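Local coordinates for SusD superfamily protein (Bacteroides fragilis NCTC 9343, PDB 3NQP), which probably binds sugars at the bacterial outer-membrane surface as a SusD-family lipoprotein working alongside a TonB-dependent transporter, at residues I231-L236 with A390-M395; Y211-K216 with R452-R457; N175-Y180 with A201-L206; T433-I438 with R457-T462. All blocks are in the same frame, centred on the assembly; numbering follows the deposited sequence. Where two conformers were deposited one is given.

Contact 1 (I231-L236 with A390-M395); sequences IAKTHL and AEIANM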
# COMPACT_ATOMS: atom_id res chain seq x y z
N ILE A 231 0.45 -10.52 19.52
CA ILE A 231 -0.68 -9.62 19.35
C ILE A 231 -1.03 -9.47 17.85
O ILE A 231 -2.18 -9.54 17.46
CB ILE A 231 -0.36 -8.25 19.95
CG1 ILE A 231 -0.24 -8.39 21.48
CG2 ILE A 231 -1.44 -7.18 19.55
CD1 ILE A 231 0.33 -7.16 22.22
N ALA A 232 -0.02 -9.26 17.03
CA ALA A 232 -0.23 -9.19 15.56
C ALA A 232 -0.92 -10.44 15.09
O ALA A 232 -1.88 -10.39 14.30
CB ALA A 232 1.10 -8.96 14.82
N LYS A 233 -0.43 -11.58 15.57
CA LYS A 233 -0.91 -12.88 15.12
C LYS A 233 -2.35 -13.10 15.48
O LYS A 233 -3.13 -13.58 14.68
CB LYS A 233 -0.08 -13.99 15.73
CG LYS A 233 -0.26 -15.34 14.98
CD LYS A 233 0.61 -16.45 15.64
CE LYS A 233 0.46 -17.81 14.94
NZ LYS A 233 1.36 -18.86 15.61
N THR A 234 -2.71 -12.76 16.71
CA THR A 234 -4.07 -12.93 17.15
C THR A 234 -5.01 -12.10 16.26
O THR A 234 -6.08 -12.56 15.91
CB THR A 234 -4.19 -12.53 18.66
OG1 THR A 234 -3.44 -13.49 19.42
CG2 THR A 234 -5.66 -12.50 19.14
N HIS A 235 -4.64 -10.87 15.95
CA HIS A 235 -5.55 -10.00 15.21
C HIS A 235 -5.64 -10.44 13.76
O HIS A 235 -6.74 -10.45 13.19
CB HIS A 235 -5.15 -8.52 15.39
CG HIS A 235 -5.51 -7.99 16.75
ND1 HIS A 235 -6.83 -7.78 17.11
CD2 HIS A 235 -4.77 -7.77 17.86
CE1 HIS A 235 -6.87 -7.41 18.39
NE2 HIS A 235 -5.64 -7.39 18.87
N LEU A 236 -4.53 -10.88 13.17
CA LEU A 236 -4.60 -11.34 11.78
C LEU A 236 -5.40 -12.64 11.66
O LEU A 236 -6.14 -12.82 10.69
CB LEU A 236 -3.19 -11.49 11.19
CG LEU A 236 -2.48 -10.14 11.05
CD1 LEU A 236 -0.98 -10.32 11.08
CD2 LEU A 236 -2.94 -9.36 9.78
N ALA A 390 2.53 -15.33 7.21
CA ALA A 390 3.74 -16.05 6.79
C ALA A 390 5.02 -15.43 7.40
O ALA A 390 5.94 -16.14 7.85
CB ALA A 390 3.84 -16.12 5.27
N GLU A 391 5.09 -14.10 7.37
CA GLU A 391 6.23 -13.40 7.93
C GLU A 391 6.33 -13.64 9.45
O GLU A 391 7.41 -13.88 9.96
CB GLU A 391 6.16 -11.91 7.62
CG GLU A 391 7.37 -11.14 8.09
CD GLU A 391 7.37 -9.72 7.59
OE1 GLU A 391 6.73 -9.50 6.53
OE2 GLU A 391 8.01 -8.86 8.25
N ILE A 392 5.19 -13.63 10.16
CA ILE A 392 5.17 -13.94 11.60
C ILE A 392 5.68 -15.38 11.81
O ILE A 392 6.54 -15.63 12.68
CB ILE A 392 3.77 -13.74 12.22
CG1 ILE A 392 3.39 -12.24 12.26
CG2 ILE A 392 3.73 -14.35 13.62
CD1 ILE A 392 1.84 -11.91 12.54
N ALA A 393 5.19 -16.31 10.99
CA ALA A 393 5.62 -17.70 11.03
C ALA A 393 7.15 -17.82 10.89
O ALA A 393 7.83 -18.53 11.66
CB ALA A 393 4.89 -18.55 9.88
N ASN A 394 7.70 -17.11 9.92
CA ASN A 394 9.14 -17.12 9.74
C ASN A 394 9.85 -16.65 11.03
O ASN A 394 10.86 -17.25 11.41
CB ASN A 394 9.61 -16.28 8.54
CG ASN A 394 11.00 -16.67 8.08
OD1 ASN A 394 11.41 -17.81 8.30
ND2 ASN A 394 11.73 -15.75 7.43
N MSE A 395 9.30 -15.65 11.72
CA MSE A 395 9.91 -15.18 12.97
C MSE A 395 9.84 -16.25 14.07
O MSE A 395 10.79 -16.40 14.84
CB MSE A 395 9.25 -13.89 13.50
CG MSE A 395 9.54 -12.64 12.72
SE MSE A 395 11.36 -12.14 12.67
CE MSE A 395 11.62 -11.53 14.50

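Contact 2 (Y211-K216 with R452-R457); sequences YLWTSK and RWWDLR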
# COMPACT_ATOMS: atom_id res chain seq x y z
N TYR A 211 1.71 -4.01 14.92
CA TYR A 211 2.41 -4.90 15.84
C TYR A 211 3.50 -5.79 15.18
O TYR A 211 4.57 -6.02 15.77
CB TYR A 211 1.43 -5.71 16.71
CG TYR A 211 0.82 -4.87 17.82
CD1 TYR A 211 -0.28 -4.07 17.58
CD2 TYR A 211 1.36 -4.87 19.07
CE1 TYR A 211 -0.83 -3.31 18.53
CE2 TYR A 211 0.83 -4.08 20.09
CZ TYR A 211 -0.27 -3.30 19.82
OH TYR A 211 -0.82 -2.51 20.78
N LEU A 212 3.30 -6.24 13.95
CA LEU A 212 4.40 -6.87 13.26
C LEU A 212 5.58 -5.91 13.07
O LEU A 212 6.73 -6.26 13.28
CB LEU A 212 4.00 -7.38 11.86
CG LEU A 212 5.15 -8.09 11.14
CD1 LEU A 212 5.76 -9.30 11.90
CD2 LEU A 212 4.62 -8.51 9.73
N TRP A 213 5.28 -4.72 12.59
CA TRP A 213 6.29 -3.69 12.39
C TRP A 213 7.08 -3.45 13.69
O TRP A 213 8.30 -3.55 13.68
CB TRP A 213 5.67 -2.40 11.89
CG TRP A 213 6.64 -1.33 11.68
CD1 TRP A 213 7.29 -0.60 12.68
CD2 TRP A 213 7.19 -0.87 10.43
NE1 TRP A 213 8.16 0.29 12.10
CE2 TRP A 213 8.13 0.15 10.74
CE3 TRP A 213 6.96 -1.19 9.07
CZ2 TRP A 213 8.83 0.83 9.75
CZ3 TRP A 213 7.66 -0.50 8.10
CH2 TRP A 213 8.58 0.51 8.45
N THR A 214 6.39 -3.18 14.80
CA THR A 214 7.12 -2.87 16.04
C THR A 214 7.84 -4.10 16.60
O THR A 214 8.81 -3.95 17.34
CB THR A 214 6.24 -2.17 17.10
OG1 THR A 214 5.12 -3.00 17.40
CG2 THR A 214 5.72 -0.82 16.53
N SER A 215 7.38 -5.30 16.23
CA SER A 215 8.11 -6.52 16.59
C SER A 215 9.54 -6.56 16.01
O SER A 215 10.45 -7.08 16.65
CB SER A 215 7.37 -7.77 16.09
OG SER A 215 6.11 -7.95 16.72
N LYS A 216 9.72 -5.99 14.82
CA LYS A 216 10.91 -6.15 14.03
C LYS A 216 11.78 -4.92 13.78
O LYS A 216 12.98 -5.06 13.52
CB LYS A 216 10.51 -6.77 12.67
CG LYS A 216 10.08 -8.21 12.83
CD LYS A 216 9.64 -8.83 11.46
CE LYS A 216 10.79 -9.06 10.52
NZ LYS A 216 10.33 -10.06 9.46
N ARG A 452 5.93 -2.55 -1.12
CA ARG A 452 7.33 -2.90 -1.22
C ARG A 452 8.27 -2.03 -0.37
O ARG A 452 9.22 -2.55 0.25
CB ARG A 452 7.85 -2.94 -2.65
CG ARG A 452 9.25 -3.61 -2.69
CD ARG A 452 9.69 -4.00 -4.11
NE ARG A 452 10.40 -5.26 -4.06
CZ ARG A 452 11.71 -5.44 -4.02
NH1 ARG A 452 12.57 -4.43 -4.16
NH2 ARG A 452 12.17 -6.68 -3.94
N TRP A 453 8.02 -0.74 -0.31
CA TRP A 453 8.92 0.12 0.51
C TRP A 453 8.83 -0.35 1.94
O TRP A 453 9.84 -0.47 2.63
CB TRP A 453 8.55 1.62 0.41
CG TRP A 453 9.38 2.51 1.39
CD1 TRP A 453 8.89 3.29 2.35
CD2 TRP A 453 10.81 2.61 1.47
NE1 TRP A 453 9.91 3.89 3.06
CE2 TRP A 453 11.11 3.50 2.51
CE3 TRP A 453 11.86 2.05 0.74
CZ2 TRP A 453 12.39 3.83 2.85
CZ3 TRP A 453 13.14 2.38 1.08
CH2 TRP A 453 13.39 3.27 2.13
N TRP A 454 7.60 -0.62 2.40
CA TRP A 454 7.42 -1.07 3.79
C TRP A 454 8.10 -2.44 4.04
O TRP A 454 8.81 -2.64 5.04
CB TRP A 454 5.94 -1.07 4.18
CG TRP A 454 5.24 0.27 3.99
CD1 TRP A 454 4.00 0.49 3.48
CD2 TRP A 454 5.73 1.55 4.40
NE1 TRP A 454 3.70 1.84 3.53
CE2 TRP A 454 4.76 2.50 4.09
CE3 TRP A 454 6.91 1.98 5.01
CZ2 TRP A 454 4.92 3.85 4.35
CZ3 TRP A 454 7.07 3.34 5.26
CH2 TRP A 454 6.09 4.24 4.92
N ASP A 455 7.91 -3.35 3.10
CA ASP A 455 8.55 -4.68 3.16
C ASP A 455 10.08 -4.59 3.26
O ASP A 455 10.67 -5.35 4.03
CB ASP A 455 8.14 -5.51 1.94
CG ASP A 455 6.65 -5.83 1.91
OD1 ASP A 455 5.96 -5.74 2.94
OD2 ASP A 455 6.13 -6.16 0.81
N LEU A 456 10.69 -3.65 2.51
CA LEU A 456 12.14 -3.44 2.54
C LEU A 456 12.62 -2.86 3.85
O LEU A 456 13.71 -3.20 4.32
CB LEU A 456 12.60 -2.54 1.40
CG LEU A 456 12.43 -3.15 -0.00
CD1 LEU A 456 12.60 -1.99 -1.05
CD2 LEU A 456 13.46 -4.29 -0.27
N ARG A 457 11.82 -1.98 4.45
CA ARG A 457 12.15 -1.44 5.77
C ARG A 457 12.05 -2.51 6.87
O ARG A 457 12.83 -2.52 7.81
CB ARG A 457 11.19 -0.31 6.17
CG ARG A 457 11.37 1.01 5.42
CD ARG A 457 12.46 1.91 5.93
NE ARG A 457 12.53 2.04 7.39
CZ ARG A 457 11.73 2.77 8.15
NH1 ARG A 457 10.77 3.47 7.63
NH2 ARG A 457 11.91 2.79 9.45

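Contact 3 (N175-Y180 with A201-L206); sequences NKSMEY and AATECL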
# COMPACT_ATOMS: atom_id res chain seq x y z
N ASN A 175 -6.44 0.40 20.29
CA ASN A 175 -7.20 -0.23 21.38
C ASN A 175 -8.55 0.45 21.60
O ASN A 175 -9.52 -0.23 21.85
CB ASN A 175 -6.42 -0.25 22.70
CG ASN A 175 -5.29 -1.29 22.71
OD1 ASN A 175 -5.26 -2.24 21.93
ND2 ASN A 175 -4.36 -1.10 23.64
N LYS A 176 -8.60 1.77 21.55
CA LYS A 176 -9.86 2.49 21.71
C LYS A 176 -10.80 2.14 20.54
O LYS A 176 -11.98 1.94 20.75
CB LYS A 176 -9.62 3.97 21.79
CG LYS A 176 -10.65 4.74 22.59
CD LYS A 176 -10.62 4.49 24.08
CE LYS A 176 -11.46 5.56 24.83
NZ LYS A 176 -12.35 4.98 25.87
N SER A 177 -10.26 2.08 19.32
CA SER A 177 -11.03 1.64 18.13
C SER A 177 -11.69 0.30 18.42
O SER A 177 -12.88 0.18 18.22
CB SER A 177 -10.19 1.61 16.84
OG SER A 177 -10.96 1.17 15.67
N MSE A 178 -10.94 -0.68 18.89
CA MSE A 178 -11.52 -2.01 19.18
C MSE A 178 -12.55 -1.89 20.32
O MSE A 178 -13.59 -2.58 20.35
CB MSE A 178 -10.45 -3.05 19.52
CG MSE A 178 -9.37 -3.27 18.52
SE MSE A 178 -10.23 -4.11 16.94
CE MSE A 178 -10.76 -5.73 17.80
N GLU A 179 -12.28 -1.03 21.30
CA GLU A 179 -13.18 -0.94 22.42
C GLU A 179 -14.53 -0.43 21.96
O GLU A 179 -15.57 -0.95 22.36
CB GLU A 179 -12.59 -0.03 23.50
CG GLU A 179 -13.36 0.05 24.77
CD GLU A 179 -12.71 1.06 25.73
OE1 GLU A 179 -11.46 1.15 25.75
OE2 GLU A 179 -13.46 1.77 26.43
N TYR A 180 -14.53 0.56 21.09
CA TYR A 180 -15.77 1.10 20.57
C TYR A 180 -16.49 0.14 19.62
O TYR A 180 -17.69 0.01 19.69
CB TYR A 180 -15.55 2.47 19.89
CG TYR A 180 -15.48 3.63 20.82
CD1 TYR A 180 -16.60 4.07 21.51
CD2 TYR A 180 -14.29 4.33 20.99
CE1 TYR A 180 -16.55 5.14 22.35
CE2 TYR A 180 -14.23 5.42 21.83
CZ TYR A 180 -15.35 5.83 22.52
OH TYR A 180 -15.25 6.92 23.36
N ALA A 201 -12.77 -5.16 11.29
CA ALA A 201 -11.76 -5.92 10.57
C ALA A 201 -10.57 -5.06 10.12
O ALA A 201 -9.45 -5.48 10.15
CB ALA A 201 -12.38 -6.58 9.40
N ALA A 202 -10.85 -3.87 9.65
CA ALA A 202 -9.83 -2.98 9.17
C ALA A 202 -8.90 -2.59 10.31
O ALA A 202 -7.65 -2.55 10.12
CB ALA A 202 -10.46 -1.74 8.51
N THR A 203 -9.48 -2.29 11.48
CA THR A 203 -8.68 -2.02 12.67
C THR A 203 -7.81 -3.23 13.04
O THR A 203 -6.62 -3.08 13.42
CB THR A 203 -9.52 -1.57 13.86
OG1 THR A 203 -10.01 -0.25 13.60
CG2 THR A 203 -8.65 -1.55 15.20
N GLU A 204 -8.37 -4.42 12.95
CA GLU A 204 -7.60 -5.64 13.25
C GLU A 204 -6.43 -5.83 12.24
O GLU A 204 -5.35 -6.23 12.63
CB GLU A 204 -8.48 -6.87 13.30
CG GLU A 204 -9.41 -6.89 14.49
CD GLU A 204 -9.68 -8.26 15.02
OE1 GLU A 204 -8.91 -8.70 15.89
OE2 GLU A 204 -10.63 -8.90 14.54
N CYS A 205 -6.67 -5.54 10.95
CA CYS A 205 -5.61 -5.57 9.96
C CYS A 205 -4.48 -4.58 10.30
O CYS A 205 -3.31 -4.91 10.29
CB CYS A 205 -6.13 -5.21 8.57
SG CYS A 205 -7.06 -6.58 7.82
N LEU A 206 -4.87 -3.35 10.55
CA LEU A 206 -3.95 -2.33 10.99
C LEU A 206 -3.20 -2.78 12.23
O LEU A 206 -1.99 -2.54 12.34
CB LEU A 206 -4.66 -0.99 11.22
CG LEU A 206 -3.80 0.23 11.53
CD1 LEU A 206 -2.68 0.42 10.50
CD2 LEU A 206 -4.72 1.46 11.56

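Contact 4 (T433-I438 with R457-T462); sequences TNELAI and RRMTLT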
# COMPACT_ATOMS: atom_id res chain seq x y z
N THR A 433 15.80 -17.81 3.09
CA THR A 433 15.08 -18.28 1.88
C THR A 433 13.59 -17.98 2.07
O THR A 433 12.93 -17.52 1.15
CB THR A 433 15.32 -19.77 1.67
OG1 THR A 433 16.72 -19.98 1.59
CG2 THR A 433 14.62 -20.33 0.35
N ASN A 434 13.07 -18.25 3.27
CA ASN A 434 11.70 -17.96 3.63
C ASN A 434 11.37 -16.47 3.54
O ASN A 434 10.36 -16.10 2.95
CB ASN A 434 11.37 -18.42 5.04
CG ASN A 434 11.21 -19.94 5.18
OD1 ASN A 434 10.77 -20.64 4.25
ND2 ASN A 434 11.56 -20.44 6.35
N GLU A 435 12.17 -15.62 4.18
CA GLU A 435 11.90 -14.15 4.14
C GLU A 435 11.87 -13.65 2.70
O GLU A 435 10.97 -12.90 2.31
CB GLU A 435 12.96 -13.39 4.94
CG GLU A 435 12.54 -12.02 5.33
CD GLU A 435 11.77 -11.97 6.64
OE1 GLU A 435 11.13 -12.98 7.02
OE2 GLU A 435 11.80 -10.92 7.30
N LEU A 436 12.84 -14.06 1.88
CA LEU A 436 12.87 -13.63 0.48
C LEU A 436 11.71 -14.18 -0.34
O LEU A 436 11.21 -13.50 -1.23
CB LEU A 436 14.22 -13.93 -0.16
CG LEU A 436 15.45 -13.24 0.45
CD1 LEU A 436 16.76 -13.81 -0.12
CD2 LEU A 436 15.41 -11.66 0.32
N ALA A 437 11.32 -15.41 -0.06
CA ALA A 437 10.16 -16.02 -0.71
C ALA A 437 8.88 -15.22 -0.40
O ALA A 437 8.02 -15.07 -1.28
CB ALA A 437 10.02 -17.52 -0.30
N ILE A 438 8.77 -14.70 0.82
CA ILE A 438 7.57 -13.95 1.25
C ILE A 438 7.63 -12.59 0.56
O ILE A 438 6.65 -12.16 -0.05
CB ILE A 438 7.48 -13.79 2.79
CG1 ILE A 438 7.20 -15.14 3.49
CG2 ILE A 438 6.38 -12.75 3.19
CD1 ILE A 438 7.55 -15.08 5.06
N ARG A 457 11.82 -1.98 4.45
CA ARG A 457 12.15 -1.44 5.77
C ARG A 457 12.05 -2.51 6.87
O ARG A 457 12.83 -2.52 7.81
CB ARG A 457 11.19 -0.31 6.17
CG ARG A 457 11.37 1.01 5.42
CD ARG A 457 12.46 1.91 5.93
NE ARG A 457 12.53 2.04 7.39
CZ ARG A 457 11.73 2.77 8.15
NH1 ARG A 457 10.77 3.47 7.63
NH2 ARG A 457 11.91 2.79 9.45
N ARG A 458 11.11 -3.43 6.72
CA ARG A 458 10.65 -4.27 7.81
C ARG A 458 11.26 -5.64 7.80
O ARG A 458 11.69 -6.14 8.84
CB ARG A 458 9.13 -4.39 7.76
CG ARG A 458 8.45 -5.02 9.00
CD ARG A 458 6.98 -5.37 8.73
NE ARG A 458 6.87 -6.31 7.64
CZ ARG A 458 6.50 -6.03 6.38
NH1 ARG A 458 6.12 -4.80 5.99
NH2 ARG A 458 6.54 -6.99 5.48
N MSE A 459 11.33 -6.26 6.62
CA MSE A 459 11.87 -7.60 6.51
C MSE A 459 13.39 -7.55 6.65
O MSE A 459 14.04 -6.55 6.36
CB MSE A 459 11.42 -8.28 5.20
CG MSE A 459 9.91 -8.31 5.07
SE MSE A 459 9.28 -9.26 3.55
CE MSE A 459 9.25 -11.02 4.30
N THR A 460 13.92 -8.65 7.17
CA THR A 460 15.33 -8.75 7.53
C THR A 460 15.97 -9.98 6.88
O THR A 460 15.30 -10.98 6.58
CB THR A 460 15.51 -8.85 9.06
OG1 THR A 460 14.82 -10.00 9.57
CG2 THR A 460 14.98 -7.58 9.80
N LEU A 461 17.29 -9.94 6.68
CA LEU A 461 17.93 -10.98 5.92
C LEU A 461 17.99 -12.27 6.76
O LEU A 461 17.91 -13.37 6.24
CB LEU A 461 19.32 -10.53 5.49
CG LEU A 461 20.06 -11.39 4.48
CD1 LEU A 461 19.34 -11.24 3.08
CD2 LEU A 461 21.57 -11.00 4.48
N THR A 462 18.18 -12.08 8.08
CA THR A 462 18.21 -13.14 9.06
C THR A 462 17.39 -12.69 10.27
O THR A 462 17.06 -11.51 10.40
CB THR A 462 19.63 -13.48 9.52
OG1 THR A 462 20.28 -12.30 9.99
CG2 THR A 462 20.45 -14.07 8.39

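Contact 1 (I231-L236 with A390-M395)
Two helices of the largely helical SusD fold run nearly antiparallel here, and Ile392 of helix 382-396 projects against one turn of helix 228-241 made by Ala232, Lys233 and Leu236. The short axes come no nearer than 10.5 Å and make an angle of 145°, a separation that the CG1-CD1 branch of Ile392 spans. Of the 143 Å² buried in the pair, 86 belong to this residue. Its CG1 lies anti to the carbonyl carbon and chi2 is extended (165°), which carries CD1 out as the leading atom. This methyl meets Leu236 CD1 at 3.6 Å and Ala232 CB at 3.8 Å, while Lys233 N lies 3.8 Å from the same Ile392 CD1. Leu236 also packs on Trp384, Thr388 and Leu389 of the facing helix, extending the apolar patch along it. Lys233 lies at the margin and turns its amine to Glu396 in a salt bridge. No hydrogen bond joins the two segments, so their contact rests on van der Waals packing of a single methyl into a helical turn, with the amine of Lys233 paired to Glu396 outside it.

Contact 2 (Y211-K216 with R452-R457)
Trp213 dominates the contact with 95 Å² buried, against 34 Å² for Arg457 and 25 Å² for Trp454. It joins two helices of the SusD fold that lie far apart in sequence, 200-216 and 452-458, through the six-membered end of one indole. The evidence that this is no face-to-face cation-pi stack is the 85° between indole and guanidinium planes. Trp213 CZ2 sits 3.5 Å above one face of the guanidinium of Arg457, displaced toward its rim, while Arg457 NH1 lies in the indole plane at the ring edge. The arginine chain folds at chi2 (-82°) and chi3 (-44°), which brings the guanidinium back beside the same ring that its CB touches: Arg457 CB is 3.6 Å from Trp213 CH2, and Arg457 NH2 is 3.7 Å from Trp213 CZ2. Within its own helix, Arg457 CG rests over a face of Trp453. Arg133 of helix 110-135 also packs here, touching Trp213 and forming a cation-pi pair with Trp454; its carbonyl accepts a weak hydrogen bond from Arg457 NH1. The remaining indole contact is with Trp454, where Trp213 CZ3 lies 4.0 Å from Trp454 CE3 and 3.9 Å from Trp454 O.

Contact 3 (N175-Y180 with A201-L206)
Ser177 and Thr203 point their hydroxyls at each other between helices 163-181 and 200-216, consecutive long helices of the SusD fold that pack nearly antiparallel (154° between the short axes, 9.9 Å at closest approach). Thr203 OG1 donates to Ser177 OG over 2.7 Å. The serine hydroxyl reaches across because OG is anti to the backbone N (chi1 179°). The threonine divides its two branches, OG1 going to the serine and CG2 to Met178, a selenomethionine. Met178 and Thr203 run past one another in opposite directions, with Met178 SE 3.5 Å from Thr203 CG2. Bends at chi2 and chi3 then turn the methyl toward Glu204, whose chain lies roughly perpendicular to it, Met178 CE touching Glu204 CG at 3.8 Å. The methyl lies mainly against CG and CD of Glu204; the carboxylate oxygens are bonded by His235, Ser238 and Tyr243. The hydroxyl pair continues at both ends: Trp198 NE1 donates to Thr203 OG1, and Ser177 OG hydrogen-bonds Gly118 O of helix 110-135. Both buried hydroxyls therefore have two partners, and the bonds run in one direction from indole to carbonyl, tying three helices through a polar chain flanked by the selenomethionine.

Contact 4 (T433-I438 with R457-T462)
Glu435 of helix 431-445 and Met459, the first residue to leave helical geometry after helix 452-458, form the dense half of this helix-to-loop contact, burying 85 and 88 Å². The carboxylate accepts from the loop backbone: Thr460 N to Glu435 OE2 is 3.1 Å and nearly straight at 167°, the donor arriving on the anti side, 17° out of the carboxylate plane. Glu435 gets there with CG anti to its backbone N and a bend at chi2 (87°), a course that also sets Glu435 CG 3.2 Å from Thr460 O. Met459, a selenomethionine, returns the approach with its terminal methyl: Met459 CE lies 3.2 Å from Glu435 O and 3.5 Å from Ile438 CG2. The other half is looser. Leu436 and Leu461 are partly exposed and have no atom of the opposite segment within 4.5 Å, while Thr433 and Thr462 are exposed and direct their CB atoms away. Within the loop, Thr460 OG1 donates to Thr462 O at 2.8 Å, and Thr432 of helix 431-445 bonds Leu461 O. On the buried side Glu435 has further partners, Lys216 of helix 200-216 in a salt bridge at OE2 and Asn394 of helix 382-396 at OE1. Ile438 packs on Ile406 of helix 399-414, so the contact sits where three more helices converge on helix 431-445.

Overall arrangement
Contacts 1, 2 and 4 form one cluster on the same side of the chain's centre, and charged pairs join them. Lys216 of contact 2 is central: its NZ lies 2.9 Å from Glu391 OE2 of contact 1 and 2.7 Å from Glu435 OE2 of contact 4. Glu391 OE1 in turn meets Arg458 NH2 at 2.7 Å, closing the network between contacts 1 and 4. Contacts 2 and 4 share Arg457, and their centres are about 10 Å apart. Contact 3 stands apart from contact 4, about 27 Å between centres. It uses helix 200-216, as contact 2 does, and reaches contact 1 through a probable hydrogen bond, His235 ND1 to Glu204 OE1 at 2.6 Å.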